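Local atomic coordinates of epidermin leader peptide processing serine protease EpiP (Staphylococcus aureus subsp. aureus, PDB entry 3QFH), a protein that probably cleaves the leader peptide from the precursor of the lantibiotic epidermin, as a subtilisin-like serine endopeptidase. Residues Leu42-Asn47 with His52-Lys57; Ala65-Lys70 with Lys74-Thr79; Glu96-Arg101 with Asn366-Ala371; Ser182-Thr185 with Lys190-Gly193. All coordinates share one frame; numbering follows the deposited sequence.

The four contacts fall into two pairs on opposite sides of the chain's centre. Contacts 1 and 2 lie in the propeptide-like part, with centres 12 Å apart. They touch each other, by apolar packing and by a polar side-chain pair. Contacts 3 and 4 belong to the protease side, with centres 8 Å apart. Along the chain, contact 4 is nested inside the long loop that contact 3 closes. The two also touch, and Leu-98 N meets Lys-190 O at 2.9 Å. Contacts 2 and 3 are the farthest apart, about 50 Å between centres. Contact 4 sits on the helix 177-186, which begins with His-177 of a probable Asp-130, His-177, Ser-383 triad.

Contact 1. Residues Leu42-Asn47 with His52-Lys57. With SO4 (sulfate ion), chain L.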
loop_
_atom_site.group_PDB
_atom_site.type_symbol
_atom_site.label_atom_id
_atom_site.label_comp_id
_atom_site.label_asym_id
_atom_site.label_seq_id
_atom_site.Cartn_x
_atom_site.Cartn_y
_atom_site.Cartn_z
ATOM N N LEU A 42 -14.244 29.810 1.427
ATOM C CA LEU A 42 -14.263 28.462 0.874
ATOM C C LEU A 42 -14.335 27.424 1.997
ATOM O O LEU A 42 -13.664 27.553 3.023
ATOM C CB LEU A 42 -13.021 28.204 0.025
ATOM C CG LEU A 42 -12.791 29.094 -1.194
ATOM C CD1 LEU A 42 -11.458 28.736 -1.847
ATOM C CD2 LEU A 42 -13.956 28.978 -2.188
ATOM N N ASN A 43 -15.153 26.402 1.796
ATOM C CA ASN A 43 -15.309 25.343 2.780
ATOM C C ASN A 43 -14.307 24.199 2.493
ATOM O O ASN A 43 -14.639 23.215 1.837
ATOM C CB ASN A 43 -16.757 24.851 2.763
ATOM C CG ASN A 43 -17.026 23.760 3.780
ATOM O OD1 ASN A 43 -16.196 23.455 4.633
ATOM N ND2 ASN A 43 -18.200 23.161 3.685
ATOM N N VAL A 44 -13.082 24.363 2.988
ATOM C CA VAL A 44 -12.018 23.378 2.822
ATOM C C VAL A 44 -12.244 22.196 3.764
ATOM O O VAL A 44 -12.198 22.356 4.971
ATOM C CB VAL A 44 -10.645 24.002 3.119
ATOM C CG1 VAL A 44 -9.538 22.956 3.020
ATOM C CG2 VAL A 44 -10.370 25.154 2.170
ATOM N N VAL A 45 -12.503 21.015 3.220
ATOM C CA VAL A 45 -12.763 19.825 4.060
ATOM C C VAL A 45 -11.545 18.857 4.214
ATOM O O VAL A 45 -11.606 17.880 4.949
ATOM C CB VAL A 45 -14.017 19.056 3.554
ATOM C CG1 VAL A 45 -15.290 19.931 3.702
ATOM C CG2 VAL A 45 -13.837 18.617 2.128
ATOM N N TYR A 46 -10.462 19.127 3.492
ATOM C CA TYR A 46 -9.237 18.324 3.596
ATOM C C TYR A 46 -8.126 19.164 2.987
ATOM O O TYR A 46 -8.369 19.936 2.065
ATOM C CB TYR A 46 -9.365 16.996 2.863
ATOM C CG TYR A 46 -8.539 15.889 3.487
ATOM C CD1 TYR A 46 -8.949 15.299 4.685
ATOM C CD2 TYR A 46 -7.380 15.406 2.880
ATOM C CE1 TYR A 46 -8.225 14.282 5.274
ATOM C CE2 TYR A 46 -6.638 14.362 3.475
ATOM C CZ TYR A 46 -7.070 13.807 4.665
ATOM O OH TYR A 46 -6.372 12.782 5.277
ATOM N N ASN A 47 -6.917 19.027 3.496
ATOM C CA ASN A 47 -5.823 19.841 2.998
ATOM C C ASN A 47 -4.501 19.176 3.282
ATOM O O ASN A 47 -4.334 18.592 4.336
ATOM C CB ASN A 47 -5.871 21.232 3.640
ATOM C CG ASN A 47 -4.875 22.216 3.012
ATOM O OD1 ASN A 47 -4.482 22.089 1.851
ATOM N ND2 ASN A 47 -4.484 23.213 3.784
ATOM N N HIS A 52 0.316 21.014 -1.828
ATOM C CA HIS A 52 -0.517 22.055 -2.418
ATOM C C HIS A 52 -1.839 21.514 -2.979
ATOM O O HIS A 52 -2.275 21.904 -4.081
ATOM C CB HIS A 52 0.261 22.846 -3.482
ATOM C CG HIS A 52 1.406 23.630 -2.922
ATOM N ND1 HIS A 52 2.704 23.455 -3.336
ATOM C CD2 HIS A 52 1.442 24.573 -1.953
ATOM C CE1 HIS A 52 3.492 24.280 -2.668
ATOM N NE2 HIS A 52 2.748 24.973 -1.825
ATOM N N VAL A 53 -2.489 20.622 -2.226
ATOM C CA VAL A 53 -3.788 20.083 -2.638
ATOM C C VAL A 53 -4.800 20.156 -1.493
ATOM O O VAL A 53 -4.462 19.993 -0.316
ATOM C CB VAL A 53 -3.709 18.641 -3.213
ATOM C CG1 VAL A 53 -2.863 18.614 -4.483
ATOM C CG2 VAL A 53 -3.167 17.648 -2.193
ATOM N N ALA A 54 -6.043 20.453 -1.851
ATOM C CA ALA A 54 -7.114 20.555 -0.879
ATOM C C ALA A 54 -8.389 20.021 -1.474
ATOM O O ALA A 54 -8.519 19.887 -2.692
ATOM C CB ALA A 54 -7.327 21.993 -0.453
ATOM N N GLN A 55 -9.319 19.675 -0.602
ATOM C CA GLN A 55 -10.618 19.238 -1.049
ATOM C C GLN A 55 -11.546 20.310 -0.535
ATOM O O GLN A 55 -11.463 20.716 0.623
ATOM C CB GLN A 55 -10.983 17.872 -0.500
ATOM C CG GLN A 55 -12.131 17.241 -1.233
ATOM C CD GLN A 55 -12.454 15.854 -0.706
ATOM O OE1 GLN A 55 -12.348 15.598 0.500
ATOM N NE2 GLN A 55 -12.888 14.960 -1.601
ATOM N N ILE A 56 -12.414 20.782 -1.403
ATOM C CA ILE A 56 -13.322 21.850 -1.063
ATOM C C ILE A 56 -14.739 21.457 -1.442
ATOM O O ILE A 56 -14.980 20.852 -2.490
ATOM C CB ILE A 56 -12.905 23.144 -1.797
ATOM C CG1 ILE A 56 -11.439 23.480 -1.469
ATOM C CG2 ILE A 56 -13.836 24.303 -1.432
ATOM C CD1 ILE A 56 -10.926 24.772 -2.146
ATOM N N LYS A 57 -15.674 21.777 -0.567
ATOM C CA LYS A 57 -17.051 21.481 -0.823
ATOM C C LYS A 57 -17.648 22.798 -1.317
ATOM O O LYS A 57 -17.611 23.807 -0.609
ATOM C CB LYS A 57 -17.725 20.964 0.452
ATOM C CG LYS A 57 -19.037 20.278 0.185
ATOM C CD LYS A 57 -19.670 19.667 1.437
ATOM C CE LYS A 57 -20.980 18.973 1.068
ATOM N NZ LYS A 57 -21.731 18.454 2.244
HETATM S S SO4 L . 4.578 27.475 -0.164
HETATM O O1 SO4 L . 4.691 28.879 0.220
HETATM O O2 SO4 L . 5.552 27.190 -1.213
HETATM O O3 SO4 L . 4.834 26.617 0.990
HETATM O O4 SO4 L . 3.231 27.224 -0.657
HETATM O O HOH W 1 -16.679 26.408 -0.374
#
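Strands 43-47 and 53-57 run antiparallel as a beta hairpin; their axes come within 4.5 Å and run at 157°. The hairpin forms one edge of the propeptide-like sheet, with 43-48 outermost. Val-44 and Ile-56 form a non-hydrogen-bonded pair, and Tyr-46 and Gln-55 a hydrogen-bonded one. Between them lies a classic beta bulge: Val-45 and Tyr-46 both face Gln-55. Gln-55 O takes a 2.8 Å bond from Val-45 N and a weak one from Tyr-46 N. Gln-55 N returns a 2.8 Å bond to Tyr-46 O.

On one face Val-44 reaches Ala-54 with CG1 and Ile-56 with CG2. Ile-56 CD1 also meets Leu-42 CD1 at 4.0 Å. Helix 30-40 covers this face through Val-37 and Phe-33. On the other face CB of Tyr-46 lies 3.8 Å from CB of Gln-55. At the bulge, Val-45 CG2 lies between its own backbone N and carbonyl carbon (chi1 of CG1 -64°), which brings it within 3.7 Å of Gln-55 OE1. Tyr-46 OH bonds to Leu-151 O, and Gln-55 NE2 to Glu-212 OE2, both in the subtilase part. Gln-55 NE2 also bonds to Thr-79 OG1. A water bridges Asn-43 N and Lys-57 O. Just before the second strand lies a sulfate, probably from the crystallisation liquor, that also bonds Thr-30 N. His-52 NE2 donates to its O4 at 2.6 Å, the sulfur in the imidazole plane.

Contact 2. Residues Ala65-Lys70 with Lys74-Thr79; sequences ALANYK and KYINAT
Ile-76 meets Leu-66 and Ala-67 through one methyl, CD1. This residue has by far the most surface buried here, and its CB points at the other segment. CG1 stands anti to the carbonyl carbon (chi1 -58°) and the chain then runs extended (chi2 179°), which carries CD1 across to the last part of helix 60-66. There it sits 3.7 Å from Leu-66 CD2 and equally near Leu-66 CG. The two side chains cross at about a right angle. CD1 also lies 3.7 Å from Ala-67 N and 4.1 Å from Ala-67 CB, so it touches backbone as well as side chains.

This is helix-on-sheet packing in the alpha/beta propeptide-like part, where helix 60-66 lies against strand 73-78. Leu-66 also packs on Leu-36 of helix 30-40 and on Leu-42, while Ile-76 touches Tyr-23 and Val-25 of the neighbouring strand 20-27. All three touching residues are buried.

The chain then turns back. A type I turn runs from Leu-66 to Tyr-69, with Tyr-69 N bonded to Leu-66 O at 3.2 Å. Lys-70 folds over it, and its NZ donates to Ala-67 O at 2.9 Å and to Thr-248 OG1.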
loop_
_atom_site.group_PDB
_atom_site.type_symbol
_atom_site.label_atom_id
_atom_site.label_comp_id
_atom_site.label_asym_id
_atom_site.label_seq_id
_atom_site.Cartn_x
_atom_site.Cartn_y
_atom_site.Cartn_z
ATOM N N ALA A 65 -15.970 29.584 -10.828
ATOM C CA ALA A 65 -15.390 30.888 -10.579
ATOM C C ALA A 65 -13.986 30.711 -9.992
ATOM O O ALA A 65 -13.077 31.467 -10.319
ATOM C CB ALA A 65 -16.269 31.698 -9.622
ATOM N N LEU A 66 -13.820 29.714 -9.119
ATOM C CA LEU A 66 -12.524 29.458 -8.477
ATOM C C LEU A 66 -11.443 29.087 -9.501
ATOM O O LEU A 66 -10.285 29.417 -9.325
ATOM C CB LEU A 66 -12.657 28.363 -7.410
ATOM C CG LEU A 66 -11.400 28.053 -6.597
ATOM C CD1 LEU A 66 -10.983 29.276 -5.795
ATOM C CD2 LEU A 66 -11.629 26.865 -5.684
ATOM N N ALA A 67 -11.836 28.402 -10.564
ATOM C CA ALA A 67 -10.925 28.013 -11.622
ATOM C C ALA A 67 -10.368 29.238 -12.381
ATOM O O ALA A 67 -9.370 29.134 -13.096
ATOM C CB ALA A 67 -11.625 27.061 -12.583
ATOM N N ASN A 68 -11.001 30.396 -12.215
ATOM C CA ASN A 68 -10.540 31.618 -12.870
ATOM C C ASN A 68 -9.450 32.376 -12.090
ATOM O O ASN A 68 -8.962 33.405 -12.558
ATOM C CB ASN A 68 -11.731 32.533 -13.159
ATOM C CG ASN A 68 -12.705 31.917 -14.172
ATOM O OD1 ASN A 68 -12.313 31.082 -14.984
ATOM N ND2 ASN A 68 -13.968 32.327 -14.118
ATOM N N TYR A 69 -9.095 31.895 -10.895
ATOM C CA TYR A 69 -8.028 32.538 -10.108
ATOM C C TYR A 69 -6.699 31.918 -10.510
ATOM O O TYR A 69 -6.138 31.083 -9.813
ATOM C CB TYR A 69 -8.304 32.448 -8.612
ATOM C CG TYR A 69 -9.380 33.404 -8.200
ATOM C CD1 TYR A 69 -9.054 34.667 -7.704
ATOM C CD2 TYR A 69 -10.727 33.089 -8.369
ATOM C CE1 TYR A 69 -10.036 35.576 -7.349
ATOM C CE2 TYR A 69 -11.723 34.000 -8.025
ATOM C CZ TYR A 69 -11.362 35.242 -7.513
ATOM O OH TYR A 69 -12.331 36.154 -7.162
ATOM N N LYS A 70 -6.212 32.371 -11.658
ATOM C CA LYS A 70 -5.015 31.824 -12.299
ATOM C C LYS A 70 -3.724 31.962 -11.508
ATOM O O LYS A 70 -2.809 31.172 -11.696
ATOM C CB LYS A 70 -4.837 32.468 -13.681
ATOM C CG LYS A 70 -6.060 32.333 -14.599
ATOM C CD LYS A 70 -6.477 30.868 -14.792
ATOM C CE LYS A 70 -7.729 30.745 -15.663
ATOM N NZ LYS A 70 -8.255 29.339 -15.720
ATOM N N LYS A 74 -4.152 25.913 -9.739
ATOM C CA LYS A 74 -3.530 25.216 -10.846
ATOM C C LYS A 74 -4.578 24.321 -11.527
ATOM O O LYS A 74 -4.794 24.447 -12.728
ATOM C CB LYS A 74 -2.297 24.439 -10.355
ATOM C CG LYS A 74 -1.427 23.777 -11.446
ATOM C CD LYS A 74 -0.111 23.245 -10.831
ATOM C CE LYS A 74 0.673 22.319 -11.763
ATOM N NZ LYS A 74 1.021 22.919 -13.080
ATOM N N TYR A 75 -5.242 23.451 -10.755
ATOM C CA TYR A 75 -6.282 22.563 -11.287
ATOM C C TYR A 75 -7.409 22.323 -10.305
ATOM O O TYR A 75 -7.224 22.387 -9.090
ATOM C CB TYR A 75 -5.729 21.172 -11.627
ATOM C CG TYR A 75 -4.631 21.138 -12.626
ATOM C CD1 TYR A 75 -4.877 21.458 -13.955
ATOM C CD2 TYR A 75 -3.347 20.745 -12.265
ATOM C CE1 TYR A 75 -3.870 21.430 -14.890
ATOM C CE2 TYR A 75 -2.329 20.709 -13.195
ATOM C CZ TYR A 75 -2.603 21.055 -14.513
ATOM O OH TYR A 75 -1.622 21.020 -15.456
ATOM N N ILE A 76 -8.575 21.999 -10.855
ATOM C CA ILE A 76 -9.737 21.641 -10.082
ATOM C C ILE A 76 -10.489 20.567 -10.846
ATOM O O ILE A 76 -10.636 20.664 -12.068
ATOM C CB ILE A 76 -10.729 22.839 -9.848
ATOM C CG1 ILE A 76 -10.060 24.008 -9.142
ATOM C CG2 ILE A 76 -11.921 22.390 -8.995
ATOM C CD1 ILE A 76 -11.000 25.218 -8.922
ATOM N N ASN A 77 -10.905 19.515 -10.141
ATOM C CA ASN A 77 -11.792 18.498 -10.707
ATOM C C ASN A 77 -12.681 17.958 -9.603
ATOM O O ASN A 77 -12.336 18.033 -8.416
ATOM C CB ASN A 77 -11.061 17.369 -11.458
ATOM C CG ASN A 77 -10.067 16.601 -10.591
ATOM O OD1 ASN A 77 -8.865 16.790 -10.730
ATOM N ND2 ASN A 77 -10.559 15.733 -9.709
ATOM N N ALA A 78 -13.847 17.454 -9.992
ATOM C CA ALA A 78 -14.763 16.860 -9.045
ATOM C C ALA A 78 -14.061 15.642 -8.515
ATOM O O ALA A 78 -13.427 14.933 -9.282
ATOM C CB ALA A 78 -16.056 16.465 -9.743
ATOM N N THR A 79 -14.138 15.412 -7.209
ATOM C CA THR A 79 -13.537 14.227 -6.614
ATOM C C THR A 79 -14.393 13.038 -7.043
ATOM O O THR A 79 -15.618 13.114 -6.978
ATOM C CB THR A 79 -13.578 14.303 -5.086
ATOM O OG1 THR A 79 -13.137 15.599 -4.651
ATOM C CG2 THR A 79 -12.729 13.202 -4.460
#

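Contact 3. Residues Glu96-Arg101 with Asn366-Ala371; sequences ESLFSR and NILTTA
Leu-368 puts its CD2 methyl against Leu-98 and Arg-101, and these two touches make up the contact. CD2 lies 4.0 Å from Arg-101 CB and 4.3 Å from Leu-98 CB. The leucine extends from strand 367-370, its CB already pointing at the 96-101 loop, with CG anti to the backbone N (chi1 177°). A chi2 of 58° leaves CD2 anti to CA, so this methyl reaches furthest. The strand pairs with 376-379 in a two-stranded antiparallel ribbon of the subtilase fold, and Tyr-376 and Tyr-378 of the partner strand also touch Leu-368.

On the loop side, Leu-98 and Arg-101 both aim CB at the strand. They are brought together by one turn of backbone, in which Arg-101 N bonds to Leu-98 O at 2.9 Å. A 3-10 segment spans 99-101. Just before it Ser-97 OG accepts from Phe-99 N at 3.0 Å, an ST turn. The arginine shows the strand only its CB. Its chain then leads away, extended from CG to NE. The guanidinium comes back over its own loop: Leu-98 CD2 sits 4.0 Å above one of its faces, offset toward the rim. Leu-98 therefore meets the strand with CB and the guanidinium with a methyl.

Across the two segments the chemistry is purely apolar. It implies van der Waals packing and burial of apolar surface, without directional bonds.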
loop_
_atom_site.group_PDB
_atom_site.type_symbol
_atom_site.label_atom_id
_atom_site.label_comp_id
_atom_site.label_asym_id
_atom_site.label_seq_id
_atom_site.Cartn_x
_atom_site.Cartn_y
_atom_site.Cartn_z
ATOM N N GLU A 96 2.774 -24.055 20.555
ATOM C CA GLU A 96 1.893 -22.906 20.327
ATOM C C GLU A 96 2.140 -22.248 18.972
ATOM O O GLU A 96 1.296 -21.496 18.495
ATOM C CB GLU A 96 2.069 -21.843 21.428
ATOM C CG GLU A 96 1.524 -22.268 22.780
ATOM C CD GLU A 96 0.008 -22.498 22.753
ATOM O OE1 GLU A 96 -0.717 -21.717 22.093
ATOM O OE2 GLU A 96 -0.461 -23.447 23.415
ATOM N N SER A 97 3.273 -22.542 18.342
ATOM C CA SER A 97 3.624 -21.879 17.087
ATOM C C SER A 97 2.786 -22.336 15.900
ATOM O O SER A 97 2.522 -23.506 15.730
ATOM C CB SER A 97 5.113 -22.061 16.756
ATOM O OG SER A 97 5.458 -21.355 15.569
ATOM N N LEU A 98 2.372 -21.376 15.093
ATOM C CA LEU A 98 1.646 -21.648 13.861
ATOM C C LEU A 98 2.624 -21.493 12.683
ATOM O O LEU A 98 2.241 -21.647 11.518
ATOM C CB LEU A 98 0.502 -20.633 13.685
ATOM C CG LEU A 98 -0.596 -20.562 14.747
ATOM C CD1 LEU A 98 -1.591 -19.431 14.416
ATOM C CD2 LEU A 98 -1.318 -21.899 14.902
ATOM N N PHE A 99 3.886 -21.187 12.990
ATOM C CA PHE A 99 4.862 -20.918 11.941
ATOM C C PHE A 99 4.967 -22.038 10.906
ATOM O O PHE A 99 5.074 -21.751 9.737
ATOM C CB PHE A 99 6.236 -20.502 12.500
ATOM C CG PHE A 99 7.260 -20.264 11.431
ATOM C CD1 PHE A 99 7.208 -19.113 10.648
ATOM C CD2 PHE A 99 8.247 -21.209 11.175
ATOM C CE1 PHE A 99 8.133 -18.892 9.644
ATOM C CE2 PHE A 99 9.182 -20.995 10.178
ATOM C CZ PHE A 99 9.119 -19.830 9.397
ATOM N N SER A 100 4.869 -23.294 11.313
ATOM C CA SER A 100 4.953 -24.411 10.340
ATOM C C SER A 100 3.763 -24.487 9.360
ATOM O O SER A 100 3.830 -25.215 8.348
ATOM C CB SER A 100 5.133 -25.757 11.047
ATOM O OG SER A 100 3.999 -26.104 11.816
ATOM N N ARG A 101 2.676 -23.782 9.655
ATOM C CA ARG A 101 1.545 -23.736 8.728
ATOM C C ARG A 101 1.685 -22.569 7.742
ATOM O O ARG A 101 0.965 -22.506 6.751
ATOM C CB ARG A 101 0.230 -23.592 9.500
ATOM C CG ARG A 101 -0.065 -24.742 10.437
ATOM C CD ARG A 101 -1.337 -24.455 11.192
ATOM N NE ARG A 101 -1.565 -25.411 12.254
ATOM C CZ ARG A 101 -2.659 -25.447 13.010
ATOM N NH1 ARG A 101 -3.649 -24.578 12.813
ATOM N NH2 ARG A 101 -2.772 -26.361 13.963
ATOM N N ASN A 366 -3.841 -20.500 0.395
ATOM C CA ASN A 366 -4.101 -19.187 0.991
ATOM C C ASN A 366 -3.084 -18.887 2.078
ATOM O O ASN A 366 -2.399 -19.780 2.573
ATOM C CB ASN A 366 -5.535 -19.038 1.514
ATOM C CG ASN A 366 -6.580 -18.880 0.385
ATOM O OD1 ASN A 366 -6.262 -18.898 -0.814
ATOM N ND2 ASN A 366 -7.825 -18.689 0.779
ATOM N N ILE A 367 -3.027 -17.617 2.448
ATOM C CA ILE A 367 -2.092 -17.092 3.416
ATOM C C ILE A 367 -2.711 -16.971 4.813
ATOM O O ILE A 367 -3.717 -16.282 5.003
ATOM C CB ILE A 367 -1.666 -15.667 3.009
ATOM C CG1 ILE A 367 -1.167 -15.613 1.538
ATOM C CG2 ILE A 367 -0.650 -15.106 4.006
ATOM C CD1 ILE A 367 0.080 -16.364 1.246
ATOM N N LEU A 368 -2.071 -17.603 5.784
ATOM C CA LEU A 368 -2.514 -17.545 7.146
ATOM C C LEU A 368 -2.006 -16.232 7.726
ATOM O O LEU A 368 -0.814 -15.948 7.667
ATOM C CB LEU A 368 -1.961 -18.754 7.919
ATOM C CG LEU A 368 -2.264 -18.831 9.420
ATOM C CD1 LEU A 368 -3.772 -18.833 9.717
ATOM C CD2 LEU A 368 -1.606 -20.053 10.000
ATOM N N THR A 369 -2.900 -15.399 8.241
ATOM C CA THR A 369 -2.449 -14.147 8.836
ATOM C C THR A 369 -3.302 -13.792 10.033
ATOM O O THR A 369 -4.287 -14.476 10.332
ATOM C CB THR A 369 -2.426 -12.987 7.779
ATOM O OG1 THR A 369 -1.682 -11.864 8.290
ATOM C CG2 THR A 369 -3.831 -12.570 7.357
ATOM N N THR A 370 -2.888 -12.739 10.730
ATOM C CA THR A 370 -3.602 -12.221 11.874
ATOM C C THR A 370 -4.921 -11.579 11.461
ATOM O O THR A 370 -4.975 -10.807 10.489
ATOM C CB THR A 370 -2.761 -11.139 12.582
ATOM O OG1 THR A 370 -2.330 -10.168 11.614
ATOM C CG2 THR A 370 -1.558 -11.762 13.241
ATOM N N ALA A 371 -5.967 -11.877 12.229
ATOM C CA ALA A 371 -7.303 -11.361 11.988
ATOM C C ALA A 371 -7.727 -10.326 13.030
ATOM O O ALA A 371 -7.199 -10.250 14.158
ATOM C CB ALA A 371 -8.318 -12.524 11.906
#

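Contact 4. Residues Ser182-Thr185 with Lys190-Gly193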
loop_
_atom_site.group_PDB
_atom_site.type_symbol
_atom_site.label_atom_id
_atom_site.label_comp_id
_atom_site.label_asym_id
_atom_site.label_seq_id
_atom_site.Cartn_x
_atom_site.Cartn_y
_atom_site.Cartn_z
ATOM N N SER A 182 -0.696 -6.096 8.608
ATOM C CA SER A 182 0.262 -5.882 9.694
ATOM C C SER A 182 0.895 -7.163 10.179
ATOM O O SER A 182 2.062 -7.172 10.604
ATOM C CB SER A 182 -0.425 -5.188 10.855
ATOM O OG SER A 182 -0.958 -3.960 10.417
ATOM N N GLY A 183 0.125 -8.243 10.154
ATOM C CA GLY A 183 0.645 -9.537 10.556
ATOM C C GLY A 183 1.765 -10.021 9.654
ATOM O O GLY A 183 2.746 -10.624 10.138
ATOM N N GLN A 184 1.655 -9.734 8.352
ATOM C CA GLN A 184 2.667 -10.156 7.391
ATOM C C GLN A 184 4.009 -9.451 7.588
ATOM O O GLN A 184 5.052 -10.041 7.337
ATOM C CB GLN A 184 2.184 -9.985 5.953
ATOM C CG GLN A 184 0.996 -10.932 5.585
ATOM C CD GLN A 184 1.358 -12.403 5.749
ATOM O OE1 GLN A 184 2.064 -12.973 4.933
ATOM N NE2 GLN A 184 0.860 -13.013 6.796
ATOM N N THR A 185 3.985 -8.215 8.065
ATOM C CA THR A 185 5.222 -7.489 8.292
ATOM C C THR A 185 5.750 -7.692 9.698
ATOM O O THR A 185 6.948 -7.842 9.891
ATOM C CB THR A 185 5.060 -5.931 8.144
ATOM O OG1 THR A 185 4.076 -5.447 9.060
ATOM C CG2 THR A 185 4.677 -5.518 6.761
ATOM N N LYS A 190 2.235 -16.376 17.898
ATOM C CA LYS A 190 1.949 -17.694 17.340
ATOM C C LYS A 190 2.304 -17.634 15.865
ATOM O O LYS A 190 2.940 -18.541 15.339
ATOM C CB LYS A 190 0.494 -18.097 17.579
ATOM C CG LYS A 190 0.179 -18.248 19.080
ATOM C CD LYS A 190 -1.305 -18.410 19.400
ATOM C CE LYS A 190 -1.814 -19.814 19.122
ATOM N NZ LYS A 190 -1.846 -20.135 17.688
ATOM N N LEU A 191 1.919 -16.535 15.216
ATOM C CA LEU A 191 2.271 -16.277 13.831
ATOM C C LEU A 191 3.546 -15.393 13.808
ATOM O O LEU A 191 3.742 -14.552 14.700
ATOM C CB LEU A 191 1.146 -15.513 13.153
ATOM C CG LEU A 191 1.131 -15.558 11.642
ATOM C CD1 LEU A 191 0.418 -16.864 11.245
ATOM C CD2 LEU A 191 0.397 -14.352 11.047
ATOM N N ILE A 192 4.395 -15.579 12.795
ATOM C CA ILE A 192 5.614 -14.769 12.640
ATOM C C ILE A 192 5.618 -14.012 11.298
ATOM O O ILE A 192 5.431 -14.605 10.254
ATOM C CB ILE A 192 6.885 -15.637 12.657
ATOM C CG1 ILE A 192 6.867 -16.629 13.834
ATOM C CG2 ILE A 192 8.107 -14.746 12.667
ATOM C CD1 ILE A 192 6.803 -15.998 15.164
ATOM N N GLY A 193 5.818 -12.705 11.343
ATOM C CA GLY A 193 5.919 -11.899 10.121
ATOM C C GLY A 193 7.334 -11.904 9.566
ATOM O O GLY A 193 8.219 -12.599 10.083
#
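This is a close backbone contact in which a glycine of a returning loop lies against the helix it has just left. Gly-193 meets Gly-183 and Gln-184 near the end of helix 177-186 in the subtilase fold. The loop 190-193 follows that helix and leads on to strand 200-204. Gly-193 CA lies 3.4 Å from Gly-183 O and 3.5 Å from Gln-184 O, so two successive helix carbonyls converge on one carbon. The CA atoms of Gln-184 and Gly-193 are only 4.6 Å apart. With no side chain on Gly-193, the loop can come this near.

Leu-191 makes the lighter second touch. Its CB points at the helix, and its CD2 lies 4.5 Å from Gly-183 O and also 4.5 Å from Gln-184 NE2. The same side chain packs on Leu-368 and Thr-370 of strand 367-370. Gln-184 sets out away from the loop, then folds back through two bent torsions (chi1 -66°, chi2 -59°). Its amide is held at both ends, OE1 by Lys-388 NZ and NE2 by Thr-369 OG1.

Just past the segment the loop does bond to the helix through its backbone, Gln-184 with Val-194 and Thr-185 with Ala-195. The chemistry implies a seam of backbone against backbone, with the buried glutamine amide satisfied by partners elsewhere.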